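Local coordinates for 14-3-3 protein (Cryptosporidium parvum, PDB 3EFZ) that probably binds phosphoserine-containing partner proteins as a dimeric 14-3-3 adaptor and so takes part in cell signalling, at residues L71-R79 with L147-E157; S191-L200 with F237-L248. All blocks are in the same frame, centred on the assembly; numbering follows the deposited sequence.

Contact 1 of 2, residues L71-R79 with L147-E157; sequences LRNRVTSIR and LKGDLMRYKAE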
loop_
_atom_site.group_PDB
_atom_site.type_symbol
_atom_site.label_atom_id
_atom_site.label_comp_id
_atom_site.label_asym_id
_atom_site.label_seq_id
_atom_site.Cartn_x
_atom_site.Cartn_y
_atom_site.Cartn_z
ATOM N N LEU B 71 -0.892 7.584 -3.990
ATOM C CA LEU B 71 -2.296 7.180 -4.071
ATOM C C LEU B 71 -2.563 6.100 -5.125
ATOM O O LEU B 71 -3.458 5.273 -4.958
ATOM C CB LEU B 71 -3.175 8.385 -4.352
ATOM C CG LEU B 71 -3.742 9.178 -3.179
ATOM C CD1 LEU B 71 -4.770 10.147 -3.713
ATOM C CD2 LEU B 71 -4.338 8.263 -2.079
ATOM N N ARG B 72 -1.800 6.136 -6.215
ATOM C CA ARG B 72 -1.870 5.118 -7.275
ATOM C C ARG B 72 -1.500 3.773 -6.644
ATOM O O ARG B 72 -2.119 2.751 -6.908
ATOM C CB ARG B 72 -0.831 5.447 -8.354
ATOM C CG ARG B 72 -1.043 4.887 -9.742
ATOM C CD ARG B 72 -0.900 3.383 -9.989
ATOM N NE ARG B 72 0.060 2.693 -9.144
ATOM C CZ ARG B 72 0.546 1.472 -9.395
ATOM N NH1 ARG B 72 0.198 0.821 -10.501
ATOM N NH2 ARG B 72 1.409 0.906 -8.546
ATOM N N ASN B 73 -0.463 3.814 -5.813
ATOM C CA ASN B 73 0.117 2.620 -5.205
ATOM C C ASN B 73 -0.838 2.097 -4.144
ATOM O O ASN B 73 -1.149 0.908 -4.117
ATOM C CB ASN B 73 1.502 2.900 -4.630
ATOM C CG ASN B 73 2.577 3.114 -5.704
ATOM O OD1 ASN B 73 2.407 2.786 -6.885
ATOM N ND2 ASN B 73 3.710 3.650 -5.277
ATOM N N ARG B 74 -1.335 2.988 -3.297
ATOM C CA ARG B 74 -2.406 2.630 -2.371
ATOM C C ARG B 74 -3.593 1.912 -3.031
ATOM O O ARG B 74 -4.071 0.906 -2.520
ATOM C CB ARG B 74 -2.901 3.876 -1.633
ATOM C CG ARG B 74 -4.338 3.797 -1.081
ATOM C CD ARG B 74 -4.523 4.759 0.097
ATOM N NE ARG B 74 -5.934 4.960 0.452
ATOM C CZ ARG B 74 -6.589 4.315 1.413
ATOM N NH1 ARG B 74 -7.871 4.608 1.626
ATOM N NH2 ARG B 74 -5.974 3.397 2.176
ATOM N N VAL B 75 -4.092 2.488 -4.117
ATOM C CA VAL B 75 -5.271 1.973 -4.849
ATOM C C VAL B 75 -5.011 0.572 -5.445
ATOM O O VAL B 75 -5.892 -0.280 -5.476
ATOM C CB VAL B 75 -5.713 2.985 -5.968
ATOM C CG1 VAL B 75 -6.483 2.298 -7.061
ATOM C CG2 VAL B 75 -6.545 4.087 -5.391
ATOM N N THR B 76 -3.791 0.365 -5.915
ATOM C CA THR B 76 -3.303 -0.949 -6.350
ATOM C C THR B 76 -3.270 -1.922 -5.161
ATOM O O THR B 76 -3.691 -3.082 -5.289
ATOM C CB THR B 76 -1.917 -0.817 -7.003
ATOM O OG1 THR B 76 -1.993 0.168 -8.040
ATOM C CG2 THR B 76 -1.471 -2.120 -7.648
ATOM N N SER B 77 -2.801 -1.451 -4.006
ATOM C CA SER B 77 -2.820 -2.298 -2.820
ATOM C C SER B 77 -4.238 -2.590 -2.327
ATOM O O SER B 77 -4.484 -3.688 -1.885
ATOM C CB SER B 77 -1.944 -1.761 -1.688
ATOM O OG SER B 77 -0.570 -1.721 -2.087
ATOM N N ILE B 78 -5.152 -1.620 -2.392
ATOM C CA ILE B 78 -6.553 -1.853 -1.994
ATOM C C ILE B 78 -7.147 -2.917 -2.925
ATOM O O ILE B 78 -7.753 -3.885 -2.474
ATOM C CB ILE B 78 -7.389 -0.550 -1.979
ATOM C CG1 ILE B 78 -6.839 0.440 -0.940
ATOM C CG2 ILE B 78 -8.835 -0.846 -1.661
ATOM C CD1 ILE B 78 -7.333 1.861 -1.140
ATOM N N ARG B 79 -6.906 -2.768 -4.228
ATOM C CA ARG B 79 -7.361 -3.754 -5.204
ATOM C C ARG B 79 -6.757 -5.146 -4.956
ATOM O O ARG B 79 -7.460 -6.141 -5.090
ATOM C CB ARG B 79 -7.078 -3.258 -6.614
ATOM C CG ARG B 79 -7.504 -4.186 -7.748
ATOM C CD ARG B 79 -7.136 -3.510 -9.019
ATOM N NE ARG B 79 -7.361 -4.329 -10.201
ATOM C CZ ARG B 79 -6.430 -5.028 -10.828
ATOM N NH1 ARG B 79 -5.178 -5.024 -10.394
ATOM N NH2 ARG B 79 -6.767 -5.717 -11.911
ATOM N N LEU B 147 -1.329 5.156 -16.984
ATOM C CA LEU B 147 -1.734 5.126 -15.593
ATOM C C LEU B 147 -3.219 5.463 -15.415
ATOM O O LEU B 147 -3.924 4.792 -14.659
ATOM C CB LEU B 147 -0.866 6.122 -14.828
ATOM C CG LEU B 147 -0.750 6.029 -13.323
ATOM C CD1 LEU B 147 0.623 6.535 -12.851
ATOM C CD2 LEU B 147 -1.913 6.813 -12.673
ATOM N N LYS B 148 -3.689 6.495 -16.113
ATOM C CA LYS B 148 -5.126 6.803 -16.154
ATOM C C LYS B 148 -5.924 5.654 -16.772
ATOM O O LYS B 148 -7.045 5.382 -16.346
ATOM C CB LYS B 148 -5.402 8.098 -16.914
ATOM C CG LYS B 148 -4.841 9.367 -16.263
ATOM C CD LYS B 148 -5.509 10.604 -16.810
ATOM C CE LYS B 148 -5.106 10.903 -18.274
ATOM N NZ LYS B 148 -5.913 12.012 -18.864
ATOM N N GLY B 149 -5.350 5.010 -17.790
ATOM C CA GLY B 149 -5.905 3.802 -18.387
ATOM C C GLY B 149 -6.086 2.685 -17.388
ATOM O O GLY B 149 -7.182 2.116 -17.308
ATOM N N ASP B 150 -5.027 2.402 -16.611
ATOM C CA ASP B 150 -5.078 1.459 -15.485
ATOM C C ASP B 150 -6.155 1.796 -14.458
ATOM O O ASP B 150 -6.914 0.917 -14.055
ATOM C CB ASP B 150 -3.721 1.349 -14.756
ATOM C CG ASP B 150 -2.598 0.843 -15.648
ATOM O OD1 ASP B 150 -2.838 0.160 -16.659
ATOM O OD2 ASP B 150 -1.453 1.127 -15.316
ATOM N N LEU B 151 -6.199 3.048 -14.013
ATOM C CA LEU B 151 -7.209 3.503 -13.046
ATOM C C LEU B 151 -8.648 3.433 -13.566
ATOM O O LEU B 151 -9.554 3.111 -12.814
ATOM C CB LEU B 151 -6.911 4.922 -12.543
ATOM C CG LEU B 151 -5.640 5.170 -11.718
ATOM C CD1 LEU B 151 -5.545 6.634 -11.435
ATOM C CD2 LEU B 151 -5.591 4.360 -10.415
ATOM N N MET B 152 -8.858 3.740 -14.837
ATOM C CA MET B 152 -10.157 3.494 -15.461
ATOM C C MET B 152 -10.557 2.002 -15.483
ATOM O O MET B 152 -11.725 1.649 -15.260
ATOM C CB MET B 152 -10.190 4.084 -16.877
ATOM C CG MET B 152 -10.380 5.585 -16.898
ATOM S SD MET B 152 -11.877 6.097 -16.036
ATOM C CE MET B 152 -11.222 7.519 -15.198
ATOM N N ARG B 153 -9.574 1.144 -15.772
ATOM C CA ARG B 153 -9.744 -0.324 -15.757
ATOM C C ARG B 153 -10.151 -0.793 -14.364
ATOM O O ARG B 153 -11.002 -1.684 -14.228
ATOM C CB ARG B 153 -8.457 -1.039 -16.234
ATOM C CG ARG B 153 -8.437 -2.578 -16.099
ATOM C CD ARG B 153 -7.331 -3.234 -16.974
ATOM N NE ARG B 153 -5.982 -2.732 -16.643
ATOM C CZ ARG B 153 -5.217 -3.222 -15.670
ATOM N NH1 ARG B 153 -5.640 -4.253 -14.936
ATOM N NH2 ARG B 153 -4.022 -2.685 -15.427
ATOM N N TYR B 154 -9.558 -0.181 -13.334
ATOM C CA TYR B 154 -9.922 -0.506 -11.954
ATOM C C TYR B 154 -11.363 -0.129 -11.631
ATOM O O TYR B 154 -12.042 -0.870 -10.931
ATOM C CB TYR B 154 -8.998 0.182 -10.948
ATOM C CG TYR B 154 -7.527 -0.216 -10.986
ATOM C CD1 TYR B 154 -7.059 -1.314 -11.730
ATOM C CD2 TYR B 154 -6.602 0.508 -10.234
ATOM C CE1 TYR B 154 -5.706 -1.650 -11.728
ATOM C CE2 TYR B 154 -5.260 0.175 -10.208
ATOM C CZ TYR B 154 -4.815 -0.885 -10.956
ATOM O OH TYR B 154 -3.470 -1.153 -10.875
ATOM N N LYS B 155 -11.815 1.030 -12.120
ATOM C CA LYS B 155 -13.180 1.519 -11.838
ATOM C C LYS B 155 -14.163 0.580 -12.520
ATOM O O LYS B 155 -15.198 0.237 -11.952
ATOM C CB LYS B 155 -13.411 2.958 -12.350
ATOM C CG LYS B 155 -12.560 4.067 -11.727
ATOM C CD LYS B 155 -13.109 5.443 -12.131
ATOM C CE LYS B 155 -12.214 6.564 -11.651
ATOM N NZ LYS B 155 -12.801 7.941 -11.880
ATOM N N ALA B 156 -13.805 0.180 -13.739
ATOM C CA ALA B 156 -14.557 -0.753 -14.576
ATOM C C ALA B 156 -14.767 -2.128 -13.928
ATOM O O ALA B 156 -15.748 -2.794 -14.224
ATOM C CB ALA B 156 -13.853 -0.914 -15.932
ATOM N N GLU B 157 -13.831 -2.558 -13.078
ATOM C CA GLU B 157 -13.946 -3.818 -12.331
ATOM C C GLU B 157 -14.954 -3.704 -11.185
ATOM O O GLU B 157 -15.456 -4.721 -10.666
ATOM C CB GLU B 157 -12.584 -4.237 -11.755
ATOM C CG GLU B 157 -11.481 -4.453 -12.766
ATOM C CD GLU B 157 -10.127 -4.753 -12.102
ATOM O OE1 GLU B 157 -9.915 -4.331 -10.945
ATOM O OE2 GLU B 157 -9.272 -5.406 -12.734
#
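Arg79 runs extended as far as NE, with CG opposite its own N (chi1 -180°), and there meets Glu157, which is extended beyond CG. They join two helices running the same general way, 63-81 and 138-158, in the all-helical 14-3-3 fold, the segment axes 32° apart in direction and 11.6 Å apart at closest approach. The guanidinium grips the carboxylate side-on, nearly coplanar with it: NE gives to Glu157 OE1 and NH2 to Glu157 OE2, each bond using a syn lone pair, so the rotation of the guanidinium is fixed. Arg79 CD lies over one face of Tyr154, 3.7 Å from the ring centroid, in a CH-pi contact. Tyr154 is a knob set among Arg72, Val75, Thr76 and Arg79; Val75 CG1 comes to the ring edge, 3.6 Å from Tyr154 CD2. Toward the N-terminal end of both segments, Arg72 CG rests against Leu147 CD2. Arg79 and Arg153, both predicted to contact the phosphoserine of a bound partner, come together here, consistent with an anion pocket; Arg153 NE is hydrogen-bonded to Tyr175 OH. Tyr154 OH gives a weak 3.5 Å hydrogen bond to Thr76 OG1. That Thr76 OG1 in turn donates to Arg72 O at 2.8 Å.

Contact 2 of 2, residues S191-L200 with F237-L248; sequences SDPLYLATIL and FSENTEKLLKIL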
loop_
_atom_site.group_PDB
_atom_site.type_symbol
_atom_site.label_atom_id
_atom_site.label_comp_id
_atom_site.label_asym_id
_atom_site.label_seq_id
_atom_site.Cartn_x
_atom_site.Cartn_y
_atom_site.Cartn_z
ATOM N N SER B 191 10.215 -2.881 -28.666
ATOM C CA SER B 191 10.856 -3.563 -27.541
ATOM C C SER B 191 11.122 -2.655 -26.327
ATOM O O SER B 191 11.922 -2.998 -25.458
ATOM C CB SER B 191 12.166 -4.179 -28.006
ATOM O OG SER B 191 13.090 -3.167 -28.342
ATOM N N ASP B 192 10.461 -1.502 -26.271
ATOM C CA ASP B 192 10.579 -0.582 -25.136
ATOM C C ASP B 192 9.688 -1.049 -23.987
ATOM O O ASP B 192 8.532 -1.379 -24.220
ATOM C CB ASP B 192 10.198 0.830 -25.571
ATOM C CG ASP B 192 10.169 1.821 -24.412
ATOM O OD1 ASP B 192 11.145 2.574 -24.250
ATOM O OD2 ASP B 192 9.165 1.849 -23.664
ATOM N N PRO B 193 10.219 -1.063 -22.742
ATOM C CA PRO B 193 9.490 -1.613 -21.589
ATOM C C PRO B 193 8.237 -0.853 -21.187
ATOM O O PRO B 193 7.291 -1.464 -20.695
ATOM C CB PRO B 193 10.535 -1.608 -20.456
ATOM C CG PRO B 193 11.589 -0.664 -20.875
ATOM C CD PRO B 193 11.561 -0.564 -22.372
ATOM N N LEU B 194 8.218 0.464 -21.388
ATOM C CA LEU B 194 7.016 1.248 -21.176
ATOM C C LEU B 194 6.001 0.892 -22.262
ATOM O O LEU B 194 4.823 0.696 -21.980
ATOM C CB LEU B 194 7.319 2.747 -21.238
ATOM C CG LEU B 194 6.140 3.731 -21.154
ATOM C CD1 LEU B 194 5.412 3.614 -19.818
ATOM C CD2 LEU B 194 6.624 5.134 -21.364
ATOM N N TYR B 195 6.458 0.828 -23.505
ATOM C CA TYR B 195 5.585 0.390 -24.593
ATOM C C TYR B 195 4.968 -0.984 -24.311
ATOM O O TYR B 195 3.763 -1.158 -24.453
ATOM C CB TYR B 195 6.320 0.369 -25.933
ATOM C CG TYR B 195 5.433 -0.099 -27.073
ATOM C CD1 TYR B 195 4.463 0.738 -27.605
ATOM C CD2 TYR B 195 5.557 -1.386 -27.600
ATOM C CE1 TYR B 195 3.640 0.309 -28.651
ATOM C CE2 TYR B 195 4.754 -1.817 -28.645
ATOM C CZ TYR B 195 3.790 -0.967 -29.163
ATOM O OH TYR B 195 2.986 -1.382 -30.208
ATOM N N LEU B 196 5.793 -1.936 -23.893
ATOM C CA LEU B 196 5.326 -3.303 -23.611
ATOM C C LEU B 196 4.438 -3.391 -22.376
ATOM O O LEU B 196 3.499 -4.193 -22.347
ATOM C CB LEU B 196 6.496 -4.285 -23.510
ATOM C CG LEU B 196 7.267 -4.549 -24.800
ATOM C CD1 LEU B 196 8.535 -5.281 -24.467
ATOM C CD2 LEU B 196 6.422 -5.320 -25.837
ATOM N N ALA B 197 4.712 -2.558 -21.371
ATOM C CA ALA B 197 3.861 -2.501 -20.178
ATOM C C ALA B 197 2.488 -1.997 -20.569
ATOM O O ALA B 197 1.471 -2.393 -19.984
ATOM C CB ALA B 197 4.471 -1.603 -19.091
ATOM N N THR B 198 2.462 -1.109 -21.557
ATOM C CA THR B 198 1.214 -0.549 -22.039
ATOM C C THR B 198 0.413 -1.571 -22.836
ATOM O O THR B 198 -0.793 -1.702 -22.632
ATOM C CB THR B 198 1.447 0.757 -22.836
ATOM O OG1 THR B 198 2.366 1.595 -22.106
ATOM C CG2 THR B 198 0.124 1.508 -23.027
ATOM N N ILE B 199 1.096 -2.285 -23.735
ATOM C CA ILE B 199 0.535 -3.428 -24.458
ATOM C C ILE B 199 -0.094 -4.440 -23.498
ATOM O O ILE B 199 -1.212 -4.910 -23.734
ATOM C CB ILE B 199 1.630 -4.125 -25.343
ATOM C CG1 ILE B 199 2.175 -3.164 -26.422
ATOM C CG2 ILE B 199 1.124 -5.475 -25.943
ATOM C CD1 ILE B 199 1.261 -2.966 -27.655
ATOM N N LEU B 200 0.632 -4.767 -22.425
ATOM C CA LEU B 200 0.215 -5.782 -21.459
ATOM C C LEU B 200 -1.062 -5.407 -20.721
ATOM O O LEU B 200 -1.954 -6.242 -20.587
ATOM C CB LEU B 200 1.328 -6.101 -20.442
ATOM C CG LEU B 200 0.966 -7.092 -19.306
ATOM C CD1 LEU B 200 0.717 -8.515 -19.821
ATOM C CD2 LEU B 200 2.012 -7.110 -18.181
ATOM N N PHE B 237 17.965 -6.906 -25.125
ATOM C CA PHE B 237 16.902 -6.045 -24.664
ATOM C C PHE B 237 17.064 -5.796 -23.163
ATOM O O PHE B 237 17.782 -6.535 -22.476
ATOM C CB PHE B 237 15.533 -6.686 -24.949
ATOM C CG PHE B 237 15.145 -6.682 -26.402
ATOM C CD1 PHE B 237 14.229 -7.617 -26.894
ATOM C CD2 PHE B 237 15.701 -5.757 -27.287
ATOM C CE1 PHE B 237 13.856 -7.618 -28.244
ATOM C CE2 PHE B 237 15.345 -5.762 -28.632
ATOM C CZ PHE B 237 14.417 -6.696 -29.107
ATOM N N SER B 238 16.393 -4.763 -22.657
ATOM C CA SER B 238 16.431 -4.464 -21.228
ATOM C C SER B 238 15.827 -5.630 -20.460
ATOM O O SER B 238 15.054 -6.424 -21.011
ATOM C CB SER B 238 15.706 -3.153 -20.899
ATOM O OG SER B 238 14.300 -3.312 -20.983
ATOM N N GLU B 239 16.218 -5.747 -19.199
ATOM C CA GLU B 239 15.694 -6.768 -18.314
ATOM C C GLU B 239 14.166 -6.662 -18.196
ATOM O O GLU B 239 13.456 -7.674 -18.208
ATOM C CB GLU B 239 16.365 -6.636 -16.953
ATOM C CG GLU B 239 15.711 -7.427 -15.858
ATOM C CD GLU B 239 16.054 -6.887 -14.502
ATOM O OE1 GLU B 239 17.217 -7.083 -14.083
ATOM O OE2 GLU B 239 15.167 -6.269 -13.868
ATOM N N ASN B 240 13.665 -5.432 -18.104
ATOM C CA ASN B 240 12.226 -5.208 -18.018
ATOM C C ASN B 240 11.474 -5.543 -19.289
ATOM O O ASN B 240 10.332 -5.989 -19.220
ATOM C CB ASN B 240 11.901 -3.796 -17.533
ATOM C CG ASN B 240 11.900 -3.698 -16.031
ATOM O OD1 ASN B 240 11.439 -4.608 -15.339
ATOM N ND2 ASN B 240 12.429 -2.600 -15.508
ATOM N N THR B 241 12.111 -5.345 -20.443
ATOM C CA THR B 241 11.560 -5.839 -21.712
ATOM C C THR B 241 11.455 -7.360 -21.692
ATOM O O THR B 241 10.389 -7.914 -21.943
ATOM C CB THR B 241 12.380 -5.353 -22.921
ATOM O OG1 THR B 241 12.184 -3.943 -23.075
ATOM C CG2 THR B 241 11.950 -6.058 -24.209
ATOM N N GLU B 242 12.553 -8.031 -21.361
ATOM C CA GLU B 242 12.560 -9.491 -21.316
ATOM C C GLU B 242 11.567 -10.054 -20.292
ATOM O O GLU B 242 10.916 -11.060 -20.555
ATOM C CB GLU B 242 13.980 -10.039 -21.114
ATOM C CG GLU B 242 14.946 -9.766 -22.295
ATOM C CD GLU B 242 14.593 -10.502 -23.621
ATOM O OE1 GLU B 242 15.256 -10.211 -24.647
ATOM O OE2 GLU B 242 13.673 -11.363 -23.647
ATOM N N LYS B 243 11.419 -9.390 -19.150
ATOM C CA LYS B 243 10.366 -9.748 -18.183
ATOM C C LYS B 243 8.949 -9.618 -18.755
ATOM O O LYS B 243 8.103 -10.488 -18.531
ATOM C CB LYS B 243 10.480 -8.906 -16.914
ATOM C CG LYS B 243 11.534 -9.365 -15.922
ATOM C CD LYS B 243 11.586 -8.387 -14.771
ATOM C CE LYS B 243 11.984 -9.058 -13.469
ATOM N NZ LYS B 243 13.424 -8.869 -13.135
ATOM N N LEU B 244 8.688 -8.536 -19.488
ATOM C CA LEU B 244 7.358 -8.283 -20.041
ATOM C C LEU B 244 7.052 -9.175 -21.230
ATOM O O LEU B 244 5.914 -9.606 -21.407
ATOM C CB LEU B 244 7.183 -6.816 -20.430
ATOM C CG LEU B 244 7.011 -5.799 -19.286
ATOM C CD1 LEU B 244 7.398 -4.414 -19.763
ATOM C CD2 LEU B 244 5.592 -5.811 -18.687
ATOM N N LEU B 245 8.068 -9.456 -22.042
ATOM C CA LEU B 245 7.903 -10.384 -23.162
ATOM C C LEU B 245 7.624 -11.787 -22.662
ATOM O O LEU B 245 6.833 -12.518 -23.271
ATOM C CB LEU B 245 9.125 -10.380 -24.083
ATOM C CG LEU B 245 9.285 -9.165 -25.008
ATOM C CD1 LEU B 245 10.595 -9.263 -25.809
ATOM C CD2 LEU B 245 8.072 -9.007 -25.933
ATOM N N LYS B 246 8.263 -12.163 -21.555
ATOM C CA LYS B 246 8.010 -13.456 -20.933
ATOM C C LYS B 246 6.559 -13.562 -20.477
ATOM O O LYS B 246 5.890 -14.550 -20.784
ATOM C CB LYS B 246 8.961 -13.711 -19.758
ATOM C CG LYS B 246 8.872 -15.127 -19.194
ATOM C CD LYS B 246 9.715 -15.308 -17.941
ATOM C CE LYS B 246 9.829 -16.784 -17.565
ATOM N NZ LYS B 246 8.517 -17.433 -17.277
ATOM N N ILE B 247 6.084 -12.550 -19.750
ATOM C CA ILE B 247 4.704 -12.507 -19.260
ATOM C C ILE B 247 3.697 -12.592 -20.411
ATOM O O ILE B 247 2.704 -13.319 -20.316
ATOM C CB ILE B 247 4.424 -11.245 -18.394
ATOM C CG1 ILE B 247 5.284 -11.259 -17.127
ATOM C CG2 ILE B 247 2.933 -11.151 -18.031
ATOM C CD1 ILE B 247 5.415 -9.908 -16.439
ATOM N N LEU B 248 3.967 -11.857 -21.490
ATOM C CA LEU B 248 3.113 -11.872 -22.679
ATOM C C LEU B 248 3.086 -13.252 -23.341
ATOM O O LEU B 248 2.021 -13.741 -23.724
ATOM C CB LEU B 248 3.542 -10.789 -23.688
ATOM C CG LEU B 248 3.210 -9.327 -23.363
ATOM C CD1 LEU B 248 4.098 -8.375 -24.143
ATOM C CD2 LEU B 248 1.745 -9.027 -23.620
HETATM O O HOH W 1 14.634 -2.982 -24.161
#
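Leu196 and Leu244 interlock as reciprocal knobs into holes, Leu196 among Thr241, Leu244, Leu245 and Leu248, and Leu244 among Pro193, Leu196, Ala197 and Leu200. Helices 193-207 and 239-256 of the 14-3-3 fold run side by side here, their segment axes 9.0 Å apart at 21°. Of the two methyls of Leu196, CD1 lies 3.5 Å from Thr241 CG2, CD2 reaches toward Leu248 CD1, and Leu245 touches both. Leu200, its CG turned opposite the backbone N (chi1 176°), sends CD2 to Leu244 CD2 and lays CD1 against Ile247 CG2 and Leu248 CD2. At the N-terminal ends the contact turns polar. Thr241 OG1 donates to Ser191 O at 2.6 Å, and a water bridges that same carbonyl to Ser238 N. Beside them Ser191 CB sits over one face of Phe237, 3.6 Å from the ring centroid, and Arg231 makes a cation-pi contact with that ring. Both helix starts are capped, by Asp192 OD2 accepting from Tyr195 N and by Ser238 OG accepting from Thr241 N. Farther out, helix 213-228 packs against Leu245 and Leu248. The chemistry thus divides: apolar packing, mostly of leucines, joins the helix bodies, while hydrogen bonds pin the Ser191 carbonyl where the helices begin.

In the fold
Contact 1 closes before contact 2 opens along the chain, and the two share no helix: contact 1 joins 63-81 to 138-158, contact 2 joins 193-207 to 239-256. Their centres lie about 20 Å apart, with nearest atoms about 6 Å from each other and not touching. Helix 193-207 links them, since its Asn201 and Ile204 touch Arg153 of contact 1 while its earlier part forms contact 2; the side chain of Leu200 is about 8 Å from that of Arg153. Contact 1 also adjoins the dimer interface, where Asn73 and Ser77 bond the second subunit, whereas no other chain touches contact 2. Of the predicted phosphoserine-binding arginines, Arg153 thus borders helix 193-207, while Arg79 shares its helix with the dimer-interface residues.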